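PDB 5Y6I: transcriptional regulator KdgR from Pseudomonas aeruginosa, which probably binds DNA as an IclR-family transcriptional regulator, with an N-terminal helix-turn-helix domain joined to a C-terminal domain of the GAF clan. Local coordinates for residues 19-24 with 53-58; 26-31 with 42-47; 36-41 with 47-52; 65-68 with 73-76; 89-94 with 257-262. All blocks are in the same frame, centred on the assembly; numbering follows the deposited sequence.

Contact 1. Residues 19-24 with 53-58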
# COMPACT_ATOMS: atom_id res chain seq x y z
N ALA A 19 -3.73 5.03 27.23
CA ALA A 19 -3.69 5.12 25.78
C ALA A 19 -2.68 4.14 25.20
O ALA A 19 -2.94 3.51 24.16
CB ALA A 19 -3.36 6.55 25.35
N GLU A 20 -1.53 4.00 25.86
CA GLU A 20 -0.50 3.10 25.37
C GLU A 20 -0.99 1.66 25.35
O GLU A 20 -0.94 0.98 24.32
CB GLU A 20 0.75 3.21 26.24
CG GLU A 20 2.02 2.80 25.53
CD GLU A 20 3.21 3.63 25.96
OE1 GLU A 20 3.32 3.95 27.16
OE2 GLU A 20 4.02 3.99 25.08
N VAL A 21 -1.49 1.18 26.50
CA VAL A 21 -1.93 -0.20 26.62
C VAL A 21 -3.03 -0.51 25.61
O VAL A 21 -3.03 -1.58 25.00
CB VAL A 21 -2.36 -0.47 28.07
CG1 VAL A 21 -3.54 0.36 28.43
CG2 VAL A 21 -2.67 -1.94 28.26
N GLY A 22 -3.93 0.44 25.37
CA GLY A 22 -4.96 0.25 24.38
C GLY A 22 -4.40 -0.10 23.01
O GLY A 22 -4.70 -1.18 22.48
N THR A 23 -3.58 0.78 22.43
CA THR A 23 -3.09 0.47 21.10
C THR A 23 -1.95 -0.54 21.13
O THR A 23 -1.73 -1.23 20.13
CB THR A 23 -2.66 1.73 20.36
OG1 THR A 23 -1.74 2.49 21.16
CG2 THR A 23 -3.89 2.57 20.00
N ASP A 24 -1.25 -0.67 22.26
CA ASP A 24 -0.36 -1.81 22.40
C ASP A 24 -1.12 -3.13 22.26
O ASP A 24 -0.60 -4.10 21.72
CB ASP A 24 0.39 -1.76 23.73
CG ASP A 24 1.45 -0.65 23.79
OD1 ASP A 24 1.93 -0.17 22.72
OD2 ASP A 24 1.84 -0.28 24.92
N HIS A 53 -8.61 -8.48 28.89
CA HIS A 53 -10.06 -8.58 28.70
C HIS A 53 -10.75 -7.24 28.93
O HIS A 53 -11.69 -6.91 28.20
CB HIS A 53 -10.67 -9.64 29.62
CG HIS A 53 -12.16 -9.60 29.63
ND1 HIS A 53 -12.93 -10.27 28.71
CD2 HIS A 53 -13.02 -8.90 30.41
CE1 HIS A 53 -14.21 -10.01 28.94
NE2 HIS A 53 -14.29 -9.19 29.96
N ARG A 54 -10.30 -6.46 29.92
CA ARG A 54 -10.95 -5.18 30.19
C ARG A 54 -10.79 -4.23 29.02
O ARG A 54 -11.77 -3.63 28.56
CB ARG A 54 -10.38 -4.56 31.47
CG ARG A 54 -11.41 -3.71 32.21
CD ARG A 54 -11.00 -3.40 33.64
NE ARG A 54 -10.33 -4.52 34.30
CZ ARG A 54 -9.14 -4.42 34.87
NH1 ARG A 54 -8.50 -3.25 34.84
NH2 ARG A 54 -8.58 -5.47 35.47
N TYR A 55 -9.55 -4.09 28.51
CA TYR A 55 -9.31 -3.17 27.40
C TYR A 55 -9.85 -3.72 26.08
O TYR A 55 -10.21 -2.94 25.20
CB TYR A 55 -7.82 -2.86 27.26
CG TYR A 55 -7.29 -1.91 28.30
CD1 TYR A 55 -6.81 -2.37 29.52
CD2 TYR A 55 -7.26 -0.53 28.07
CE1 TYR A 55 -6.33 -1.51 30.48
CE2 TYR A 55 -6.79 0.34 29.02
CZ TYR A 55 -6.32 -0.16 30.23
OH TYR A 55 -5.84 0.70 31.19
N LEU A 56 -9.89 -5.05 25.93
CA LEU A 56 -10.58 -5.64 24.78
C LEU A 56 -11.99 -5.09 24.66
O LEU A 56 -12.39 -4.59 23.60
CB LEU A 56 -10.59 -7.17 24.88
CG LEU A 56 -9.49 -7.91 24.09
CD1 LEU A 56 -9.51 -9.42 24.33
CD2 LEU A 56 -9.60 -7.63 22.58
N GLN A 57 -12.75 -5.11 25.77
CA GLN A 57 -14.11 -4.59 25.77
C GLN A 57 -14.18 -3.18 25.18
O GLN A 57 -15.01 -2.91 24.31
CB GLN A 57 -14.68 -4.62 27.19
CG GLN A 57 -14.71 -6.00 27.82
CD GLN A 57 -15.33 -7.05 26.92
OE1 GLN A 57 -14.63 -7.89 26.35
NE2 GLN A 57 -16.65 -7.00 26.78
N ALA A 58 -13.29 -2.29 25.62
CA ALA A 58 -13.27 -0.94 25.06
C ALA A 58 -13.01 -0.96 23.56
O ALA A 58 -13.70 -0.29 22.78
CB ALA A 58 -12.20 -0.09 25.76

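Contact 2. Residues 26-31 with 42-47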
# COMPACT_ATOMS: atom_id res chain seq x y z
N LEU A 26 -4.05 -3.33 20.47
CA LEU A 26 -4.46 -3.35 19.08
C LEU A 26 -3.31 -3.82 18.20
O LEU A 26 -3.52 -4.55 17.22
CB LEU A 26 -4.94 -1.97 18.66
CG LEU A 26 -5.39 -1.70 17.23
CD1 LEU A 26 -6.65 -2.48 16.86
CD2 LEU A 26 -5.62 -0.20 17.05
N LYS A 27 -2.10 -3.43 18.55
CA LYS A 27 -0.94 -3.81 17.76
C LYS A 27 -0.70 -5.31 17.84
O LYS A 27 -0.26 -5.94 16.87
CB LYS A 27 0.29 -3.03 18.22
CG LYS A 27 1.59 -3.45 17.56
CD LYS A 27 2.81 -3.04 18.37
CE LYS A 27 3.04 -1.54 18.32
NZ LYS A 27 4.37 -1.14 18.87
N ALA A 28 -0.96 -5.91 18.99
CA ALA A 28 -0.73 -7.34 19.09
C ALA A 28 -1.89 -8.16 18.54
O ALA A 28 -1.68 -9.32 18.16
CB ALA A 28 -0.50 -7.74 20.53
N LEU A 29 -3.10 -7.60 18.52
CA LEU A 29 -4.21 -8.26 17.85
C LEU A 29 -3.92 -8.38 16.35
O LEU A 29 -4.06 -9.46 15.77
CB LEU A 29 -5.50 -7.48 18.13
CG LEU A 29 -6.89 -8.01 17.78
CD1 LEU A 29 -7.33 -9.13 18.72
CD2 LEU A 29 -7.92 -6.88 17.82
N ALA A 30 -3.46 -7.28 15.73
CA ALA A 30 -3.07 -7.32 14.32
C ALA A 30 -1.97 -8.34 14.07
O ALA A 30 -1.98 -9.05 13.06
CB ALA A 30 -2.61 -5.93 13.88
N GLU A 31 -1.01 -8.38 14.97
CA GLU A 31 0.09 -9.30 14.88
C GLU A 31 -0.39 -10.73 14.99
O GLU A 31 0.25 -11.63 14.49
CB GLU A 31 1.10 -9.03 15.98
CG GLU A 31 2.23 -8.11 15.58
CD GLU A 31 3.22 -7.87 16.69
OE1 GLU A 31 3.25 -6.76 17.22
OE2 GLU A 31 3.98 -8.80 17.03
N ALA A 42 -2.85 -12.06 25.67
CA ALA A 42 -2.15 -11.53 26.83
C ALA A 42 -0.72 -12.04 26.89
O ALA A 42 0.18 -11.33 27.38
CB ALA A 42 -2.91 -11.88 28.11
N GLU A 43 -0.48 -13.26 26.40
CA GLU A 43 0.89 -13.77 26.33
C GLU A 43 1.72 -13.02 25.31
O GLU A 43 2.94 -12.88 25.47
CB GLU A 43 0.85 -15.27 26.02
CG GLU A 43 2.20 -15.91 25.76
CD GLU A 43 2.11 -17.43 25.70
OE1 GLU A 43 2.07 -18.06 26.77
OE2 GLU A 43 2.06 -17.98 24.57
N HIS A 44 1.09 -12.51 24.25
CA HIS A 44 1.83 -11.74 23.26
C HIS A 44 2.27 -10.40 23.84
O HIS A 44 3.47 -10.10 23.89
CB HIS A 44 1.00 -11.56 22.00
CG HIS A 44 1.82 -11.55 20.74
ND1 HIS A 44 2.68 -12.57 20.41
CD2 HIS A 44 1.91 -10.64 19.75
CE1 HIS A 44 3.27 -12.29 19.26
NE2 HIS A 44 2.81 -11.13 18.84
N VAL A 45 1.32 -9.58 24.30
CA VAL A 45 1.66 -8.28 24.87
C VAL A 45 2.17 -8.34 26.30
O VAL A 45 2.38 -7.28 26.89
CB VAL A 45 0.49 -7.28 24.96
CG1 VAL A 45 -0.17 -7.11 23.67
CG2 VAL A 45 -0.53 -7.75 25.97
N GLY A 46 2.32 -9.52 26.88
CA GLY A 46 2.86 -9.64 28.23
C GLY A 46 2.13 -8.89 29.32
O GLY A 46 2.78 -8.24 30.15
N MET A 47 0.81 -8.96 29.36
CA MET A 47 0.03 -8.40 30.44
C MET A 47 -0.92 -9.44 31.00
O MET A 47 -1.23 -10.44 30.33
CB MET A 47 -0.75 -7.17 29.95
CG MET A 47 0.09 -6.26 29.10
SD MET A 47 -0.76 -4.73 28.72
CE MET A 47 -2.17 -5.36 27.82

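Contact 3. Residues 36-41 with 47-52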
# COMPACT_ATOMS: atom_id res chain seq x y z
N THR A 36 -7.79 -14.47 17.44
CA THR A 36 -6.98 -14.85 18.58
C THR A 36 -7.85 -15.07 19.82
O THR A 36 -8.93 -14.49 19.96
CB THR A 36 -5.85 -13.80 18.85
OG1 THR A 36 -5.01 -14.26 19.91
CG2 THR A 36 -6.40 -12.41 19.17
N SER A 37 -7.38 -15.95 20.70
CA SER A 37 -7.99 -16.13 22.02
C SER A 37 -7.34 -15.19 23.03
O SER A 37 -6.32 -14.57 22.75
CB SER A 37 -7.87 -17.57 22.50
OG SER A 37 -6.61 -17.79 23.11
N LEU A 38 -7.95 -15.08 24.22
CA LEU A 38 -7.46 -14.14 25.22
C LEU A 38 -6.06 -14.53 25.70
O LEU A 38 -5.15 -13.70 25.72
CB LEU A 38 -8.42 -14.06 26.41
CG LEU A 38 -7.86 -13.25 27.58
CD1 LEU A 38 -7.89 -11.78 27.22
CD2 LEU A 38 -8.66 -13.49 28.87
N SER A 39 -5.88 -15.80 26.07
CA SER A 39 -4.60 -16.25 26.61
C SER A 39 -3.45 -16.05 25.63
O SER A 39 -2.33 -15.72 26.04
CB SER A 39 -4.68 -17.71 27.01
OG SER A 39 -3.64 -18.03 27.90
N ARG A 40 -3.69 -16.30 24.34
CA ARG A 40 -2.66 -16.06 23.34
C ARG A 40 -2.38 -14.57 23.21
O ARG A 40 -1.22 -14.18 23.02
CB ARG A 40 -3.06 -16.67 22.00
CG ARG A 40 -2.61 -18.11 21.79
CD ARG A 40 -1.08 -18.18 21.62
NE ARG A 40 -0.71 -18.10 20.21
CZ ARG A 40 0.46 -17.67 19.76
NH1 ARG A 40 1.40 -17.27 20.61
NH2 ARG A 40 0.70 -17.64 18.46
N LEU A 41 -3.42 -13.75 23.35
CA LEU A 41 -3.29 -12.30 23.28
C LEU A 41 -2.46 -11.75 24.44
O LEU A 41 -1.49 -11.00 24.23
CB LEU A 41 -4.67 -11.66 23.29
CG LEU A 41 -4.79 -10.21 22.85
CD1 LEU A 41 -3.98 -9.97 21.58
CD2 LEU A 41 -6.24 -9.87 22.60
N MET A 47 0.81 -8.96 29.36
CA MET A 47 0.03 -8.40 30.44
C MET A 47 -0.92 -9.44 31.00
O MET A 47 -1.23 -10.44 30.33
CB MET A 47 -0.75 -7.17 29.95
CG MET A 47 0.09 -6.26 29.10
SD MET A 47 -0.76 -4.73 28.72
CE MET A 47 -2.17 -5.36 27.82
N PRO A 48 -1.37 -9.26 32.24
CA PRO A 48 -2.35 -10.20 32.82
C PRO A 48 -3.60 -10.32 31.96
O PRO A 48 -4.05 -9.35 31.35
CB PRO A 48 -2.66 -9.59 34.19
CG PRO A 48 -1.49 -8.72 34.52
CD PRO A 48 -0.65 -8.50 33.29
N ALA A 49 -4.17 -11.54 31.92
CA ALA A 49 -5.33 -11.78 31.06
C ALA A 49 -6.49 -10.87 31.42
O ALA A 49 -7.24 -10.45 30.53
CB ALA A 49 -5.78 -13.24 31.15
N SER A 50 -6.63 -10.53 32.70
CA SER A 50 -7.78 -9.74 33.14
C SER A 50 -7.71 -8.31 32.60
O SER A 50 -8.71 -7.79 32.08
CB SER A 50 -7.88 -9.76 34.67
OG SER A 50 -6.61 -9.65 35.31
N LYS A 51 -6.55 -7.67 32.68
CA LYS A 51 -6.44 -6.34 32.09
C LYS A 51 -6.65 -6.37 30.58
O LYS A 51 -7.26 -5.46 30.02
CB LYS A 51 -5.08 -5.70 32.45
CG LYS A 51 -4.64 -4.57 31.53
CD LYS A 51 -3.46 -3.78 32.13
CE LYS A 51 -2.11 -4.35 31.69
NZ LYS A 51 -0.90 -3.84 32.43
N VAL A 52 -6.19 -7.43 29.90
CA VAL A 52 -6.43 -7.50 28.46
C VAL A 52 -7.92 -7.58 28.19
O VAL A 52 -8.46 -6.82 27.37
CB VAL A 52 -5.65 -8.67 27.81
CG1 VAL A 52 -5.94 -8.76 26.30
CG2 VAL A 52 -4.17 -8.50 28.03

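Contact 4. Residues 65-68 with 73-76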
# COMPACT_ATOMS: atom_id res chain seq x y z
N ALA A 65 -12.01 -3.58 17.39
CA ALA A 65 -11.91 -5.03 17.47
C ALA A 65 -13.31 -5.63 17.46
O ALA A 65 -14.30 -4.95 17.73
CB ALA A 65 -11.14 -5.47 18.72
N VAL A 66 -13.38 -6.92 17.12
CA VAL A 66 -14.63 -7.67 17.15
C VAL A 66 -14.36 -9.05 17.72
O VAL A 66 -13.22 -9.52 17.77
CB VAL A 66 -15.30 -7.79 15.75
CG1 VAL A 66 -15.92 -6.47 15.33
CG2 VAL A 66 -14.27 -8.24 14.69
N GLN A 67 -15.42 -9.70 18.16
CA GLN A 67 -15.38 -11.06 18.67
C GLN A 67 -16.35 -11.87 17.82
O GLN A 67 -17.50 -11.47 17.64
CB GLN A 67 -15.75 -11.10 20.16
CG GLN A 67 -15.48 -12.44 20.84
CD GLN A 67 -15.72 -12.43 22.36
OE1 GLN A 67 -15.22 -13.30 23.08
NE2 GLN A 67 -16.50 -11.46 22.83
N ASP A 68 -15.87 -12.97 17.23
CA ASP A 68 -16.68 -13.72 16.29
C ASP A 68 -17.79 -14.45 17.02
O ASP A 68 -17.61 -14.92 18.15
CB ASP A 68 -15.83 -14.71 15.49
CG ASP A 68 -16.66 -15.54 14.51
OD1 ASP A 68 -17.33 -16.50 14.95
OD2 ASP A 68 -16.63 -15.24 13.30
N HIS A 73 -13.54 -15.83 18.95
CA HIS A 73 -12.19 -15.33 18.75
C HIS A 73 -12.22 -13.83 18.54
O HIS A 73 -13.21 -13.27 18.04
CB HIS A 73 -11.54 -16.01 17.54
CG HIS A 73 -11.06 -17.40 17.82
ND1 HIS A 73 -11.29 -18.45 16.96
CD2 HIS A 73 -10.35 -17.91 18.86
CE1 HIS A 73 -10.75 -19.55 17.45
NE2 HIS A 73 -10.18 -19.25 18.61
N TYR A 74 -11.12 -13.18 18.93
CA TYR A 74 -10.96 -11.73 18.79
C TYR A 74 -10.21 -11.42 17.51
O TYR A 74 -9.24 -12.10 17.16
CB TYR A 74 -10.19 -11.14 19.98
CG TYR A 74 -10.93 -11.27 21.28
CD1 TYR A 74 -12.00 -10.41 21.59
CD2 TYR A 74 -10.60 -12.25 22.20
CE1 TYR A 74 -12.69 -10.54 22.79
CE2 TYR A 74 -11.29 -12.39 23.40
CZ TYR A 74 -12.33 -11.54 23.69
OH TYR A 74 -12.99 -11.70 24.89
N SER A 75 -10.65 -10.37 16.82
CA SER A 75 -9.99 -9.95 15.60
C SER A 75 -10.15 -8.44 15.45
O SER A 75 -10.80 -7.78 16.26
CB SER A 75 -10.57 -10.69 14.39
OG SER A 75 -11.98 -10.69 14.47
N LEU A 76 -9.56 -7.90 14.39
CA LEU A 76 -9.60 -6.47 14.19
C LEU A 76 -10.97 -6.04 13.70
O LEU A 76 -11.59 -6.73 12.88
CB LEU A 76 -8.53 -6.03 13.22
CG LEU A 76 -7.12 -6.33 13.71
CD1 LEU A 76 -6.14 -6.44 12.54
CD2 LEU A 76 -6.70 -5.26 14.68

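Contact 5. Residues 89-94 with 257-262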
# COMPACT_ATOMS: atom_id res chain seq x y z
N ASP A 89 -3.17 4.62 2.07
CA ASP A 89 -3.36 5.70 1.10
C ASP A 89 -2.37 6.83 1.31
O ASP A 89 -2.26 7.71 0.44
CB ASP A 89 -4.79 6.26 1.21
CG ASP A 89 -5.10 7.28 0.14
OD1 ASP A 89 -4.54 7.12 -0.97
OD2 ASP A 89 -5.87 8.24 0.37
N SER A 90 -1.65 6.86 2.43
CA SER A 90 -0.74 7.95 2.71
C SER A 90 0.72 7.62 2.45
O SER A 90 1.56 8.53 2.49
CB SER A 90 -0.90 8.40 4.16
OG SER A 90 -2.17 8.96 4.39
N MET A 91 1.06 6.36 2.18
CA MET A 91 2.44 6.00 1.90
C MET A 91 3.01 6.89 0.80
O MET A 91 2.32 7.23 -0.16
CB MET A 91 2.53 4.53 1.48
CG MET A 91 2.45 3.52 2.59
SD MET A 91 2.76 1.85 1.96
CE MET A 91 1.37 1.62 0.87
N ASP A 92 4.28 7.28 0.97
CA ASP A 92 4.96 8.12 -0.02
C ASP A 92 6.47 7.94 0.18
O ASP A 92 7.05 8.54 1.08
CB ASP A 92 4.57 9.58 0.11
CG ASP A 92 5.32 10.46 -0.88
OD1 ASP A 92 5.58 9.98 -1.99
OD2 ASP A 92 5.65 11.62 -0.54
N VAL A 93 7.08 7.11 -0.67
CA VAL A 93 8.51 6.88 -0.53
C VAL A 93 9.28 8.18 -0.70
O VAL A 93 10.40 8.30 -0.19
CB VAL A 93 8.98 5.81 -1.53
CG1 VAL A 93 8.99 6.37 -2.95
CG2 VAL A 93 10.34 5.25 -1.13
N LEU A 94 8.72 9.17 -1.39
CA LEU A 94 9.46 10.42 -1.54
C LEU A 94 9.52 11.17 -0.22
O LEU A 94 10.56 11.77 0.10
CB LEU A 94 8.82 11.29 -2.62
CG LEU A 94 9.56 11.16 -3.97
CD1 LEU A 94 9.63 9.71 -4.45
CD2 LEU A 94 8.96 12.07 -5.04
N TRP A 257 10.95 -0.29 6.34
CA TRP A 257 10.22 -0.58 7.57
C TRP A 257 9.38 0.61 8.01
O TRP A 257 8.34 0.44 8.66
CB TRP A 257 11.21 -0.99 8.65
CG TRP A 257 10.66 -1.23 10.02
CD1 TRP A 257 10.40 -2.44 10.60
CD2 TRP A 257 10.34 -0.23 10.99
NE1 TRP A 257 9.92 -2.25 11.88
CE2 TRP A 257 9.88 -0.90 12.14
CE3 TRP A 257 10.40 1.17 10.99
CZ2 TRP A 257 9.47 -0.21 13.28
CZ3 TRP A 257 9.99 1.85 12.12
CH2 TRP A 257 9.53 1.16 13.25
N ARG A 258 9.78 1.83 7.65
CA ARG A 258 8.94 2.97 7.99
C ARG A 258 7.71 3.07 7.10
O ARG A 258 6.73 3.72 7.49
CB ARG A 258 9.76 4.26 7.95
CG ARG A 258 10.60 4.42 9.22
CD ARG A 258 11.78 5.37 9.07
NE ARG A 258 11.40 6.61 8.39
CZ ARG A 258 12.13 7.72 8.41
NH1 ARG A 258 11.73 8.80 7.76
NH2 ARG A 258 13.26 7.75 9.11
N MET A 259 7.75 2.45 5.93
CA MET A 259 6.59 2.34 5.07
C MET A 259 5.76 1.09 5.37
O MET A 259 4.84 0.79 4.62
CB MET A 259 7.03 2.37 3.61
CG MET A 259 7.82 3.62 3.28
SD MET A 259 7.91 3.96 1.53
CE MET A 259 6.22 4.43 1.25
N GLY A 260 6.08 0.35 6.42
CA GLY A 260 5.23 -0.75 6.82
C GLY A 260 5.72 -2.10 6.40
O GLY A 260 5.12 -3.11 6.78
N TYR A 261 6.80 -2.15 5.64
CA TYR A 261 7.29 -3.40 5.09
C TYR A 261 7.86 -4.25 6.20
O TYR A 261 8.64 -3.77 7.02
CB TYR A 261 8.35 -3.10 4.02
CG TYR A 261 8.93 -4.34 3.40
CD1 TYR A 261 8.11 -5.25 2.74
CD2 TYR A 261 10.29 -4.61 3.48
CE1 TYR A 261 8.63 -6.39 2.18
CE2 TYR A 261 10.82 -5.75 2.92
CZ TYR A 261 9.98 -6.64 2.28
OH TYR A 261 10.50 -7.78 1.71
N ASP A 262 7.48 -5.53 6.23
CA ASP A 262 7.84 -6.42 7.32
C ASP A 262 9.22 -7.06 7.15
O ASP A 262 9.63 -7.83 8.02
CB ASP A 262 6.79 -7.53 7.48
CG ASP A 262 6.53 -8.30 6.18
OD1 ASP A 262 7.46 -8.44 5.36
OD2 ASP A 262 5.38 -8.77 5.99

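Contact 1. Residues 19-24 with 53-58
Val-21 on helix 18-31 meets the ring of Tyr-55 on helix 49-61 in a CH-pi contact. Val-21 CG1 sits over one face of the Tyr-55 ring, 3.6 Å from its centroid. The methyl is displaced toward the rim, with Val-21 CG1 3.3 Å from Tyr-55 CE2. The two side chains run at about a right angle. The torsion of Val-21 (chi1 64°) sets CG1 between the backbone N and the carbonyl carbon. It leaves CG2 to pack on Met-47.

Backbone packing is the second element. The helices come closest at Gly-22, where Gly-22 CA is 6.3 Å from Tyr-55 CA. Gly-22 N lies 4.4 Å from Tyr-55 CD2, oblique to the ring.

The subunit interface is the third. Ala-19 packs on Tyr-55 of the second subunit, and Tyr-55 packs on Ala-19 of that subunit. Thr-23 and Asp-24 each hydrogen-bond to Ser-62 of the second subunit. The contact thus joins two helices of the helix-turn-helix domain, at the dimer interface.

No hydrogen bond crosses between the two segments. Apolar packing and a CH-pi contact carry it, and the polar bonds to Ser-62 of the second subunit lie nearby.

Contact 2. Residues 26-31 with 42-47
Ala-28 is the first residue of segment 26-31 to touch helix 38-45. Its CB points toward segment 42-47, and Ala-28 CB lies 3.2 Å from Val-45 CG1. This branch of Val-45 stands beside its backbone N, anti to the carbonyl carbon (chi1 -53°). The same methyl of Ala-28 reaches the imidazole of His-44 at its edge, in the ring plane, with Ala-28 CB 3.9 Å from His-44 CD2. The two backbones are nearest here, with the CA atoms of Ala-28 and Val-45 6.3 Å apart.

Leu-29 turns the other way and packs on Tyr-74 and Leu-76. Ala-30 leans on Leu-76 and on Ala-86 of the second subunit.

One turn after Ala-28 comes Glu-31, whose chain is extended beyond CG. His-44 NE2 donates a hydrogen bond of 3.2 Å to Glu-31 OE2. The bond is bent, with an angle of 146° at the hydrogen. The donor comes from above the carboxylate plane, and the acceptor is tilted from the ring plane. Carboxylate and imidazole planes are 72° apart.

These are the first two helices of the helix-turn-helix domain. Gly-46, with positive phi, leaves the helical conformation and leads into the turn. The chemistry is graded: apolar contact lies inside and a His-carboxylate bond at the exposed end. That bond would probably be stronger if the histidine were protonated.

Contact 3. Residues 36-41 with 47-52
Leu-38 and Val-52 carry much of this contact, and both Leu-38 methyls touch helix 49-61. Leu-38 CD2 lies 3.7 Å from Ala-49 CB. Leu-38 CD1 is 3.7 Å from Val-52 CG1, and it also lies 3.6 Å from the carbonyl oxygen Ala-49 O. The side chains of Leu-38 and Val-52 run alongside each other, pointing opposite ways. One turn further on, Leu-41 CD2 approaches the same methyl, Val-52 CG1, at 3.9 Å. Val-52 CG1 is therefore shared by two leucines. It is put there by an extended torsion (chi1 178°), which sets it anti to the backbone N. Its other methyl, CG2, goes to Ala-42.

The two segments belong to helices 38-45 and 49-61, which follow each other with a short turn between. This is the helix-turn-helix unit itself. Helix 49-61 holds the place of the recognition helix, consistent with a DNA-binding role as in related regulators.

Further out, polar groups cap the start of helix 38-45. Ser-37 is its N-cap, and Ser-37 OG takes a weak capping bond from Arg-40 N. Thr-36 OG1 donates to Ser-37 O at 3.1 Å, in the carbonyl plane and on a lone pair. Ser-37 O also accepts from Leu-41 N, so two donors grip it. Pro-48 takes the N-cap position of helix 49-61. Beyond these, Thr-36 pairs by its backbone with Tyr-74, and Leu-56 packs against Leu-38 and Leu-41 from the next turn of helix 49-61.

Contact 4. Residues 65-68 with 73-76
Gln-67 lies alongside Tyr-74, on one face of a two-stranded antiparallel hairpin. Its chain is fully extended (chi1 -169°), and CG sits over one face of the tyrosine ring. The two side chains point the same way, with Gln-67 CD 3.6 Å from Tyr-74 CE1. Amide and ring planes are 21° apart, so the amide lies nearly parallel to the ring. Tyr-74 has CG beside its backbone N, which lays the ring along the glutamine.

Val-66 and Ser-75 share the opposite face. Val-66 CG2 meets Ser-75 OG at 3.4 Å. Each group stands between its own backbone N and carbonyl carbon (Ser-75 chi1 46°), which turns the two to each other. Their residues form a hydrogen-bonded antiparallel pair: Val-66 N donates to Ser-75 O and Ser-75 N to Val-66 O, both at 2.9 Å. Next to the turn, Asp-68 N donates to His-73 O at 2.8 Å. The carboxylate of Asp-68 turns instead to the backbone N of Ser-70 and Thr-71, inside the connecting loop.

The hairpin follows helix 49-61 and takes the place of the wing of a winged helix-turn-helix domain. Tyr-74 packs on His-53, Leu-56 and Ile-60 of helix 49-61 and on Leu-29. Ala-65 and Leu-76 also rest on Leu-29, so the strands lie against helix 18-31 as well.

Contact 5. Residues 89-94 with 257-262
The carbonyl oxygen of Trp-257 is gripped by Gly-260 N, at 3.2 Å, and by Arg-78 of the second subunit. The turn held in this way carries Met-259 to Met-91 and Val-93. Met-259 does most of the touching. Its chain bends at chi3 (70°), which tucks the methyl against the backbone of the other segment. Met-259 CE is 3.4 Å from Val-93 N. Met-259 CE also meets Met-91 CB at 3.7 Å. The sulfur takes the valine: Met-259 SD is 3.7 Å from Val-93 CB. Met-91 returns the contact with its own sulfur, and Met-91 SD stands 3.5 Å from Met-259 O.

Asp-92 is the N-cap of helix 93-108, and its OD1 accepts a weak capping bond from Leu-94 N. The contact joins the start of that helix to the residues after helix 244-258. Met-91 also packs on Leu-81 of the second subunit. Val-93 continues onto Ala-224 and Ala-225 of strand 223-232.

No hydrogen bond links the two segments. Two bent methionine chains and a valine fill the join, so the hold is mainly van der Waals. The polar bonds stay at its margins, in the cap, the turn and the other subunit.

In the fold
Contacts 1, 2 and 3 tie the three helices of the helix-turn-helix domain together pairwise: 18-31 with 49-61, 18-31 with 38-45, and 38-45 with 49-61. Contact 4 adds the hairpin, which shares Leu-29 and Leu-56 with them as packing partners. Contact 1 is buried, while contacts 2, 3 and 4 each run from the interior to the surface. Chemistry follows place. Contacts 1 and 3 are apolar, contact 2 adds a hydrogen bond at its exposed end, and contact 4 rests on backbone bonds. Contact 5 stands apart, partly buried and mainly apolar, where the chain enters the C-terminal domain. Contacts 1, 2, 4 and 5 reach the second subunit; contact 3 does not.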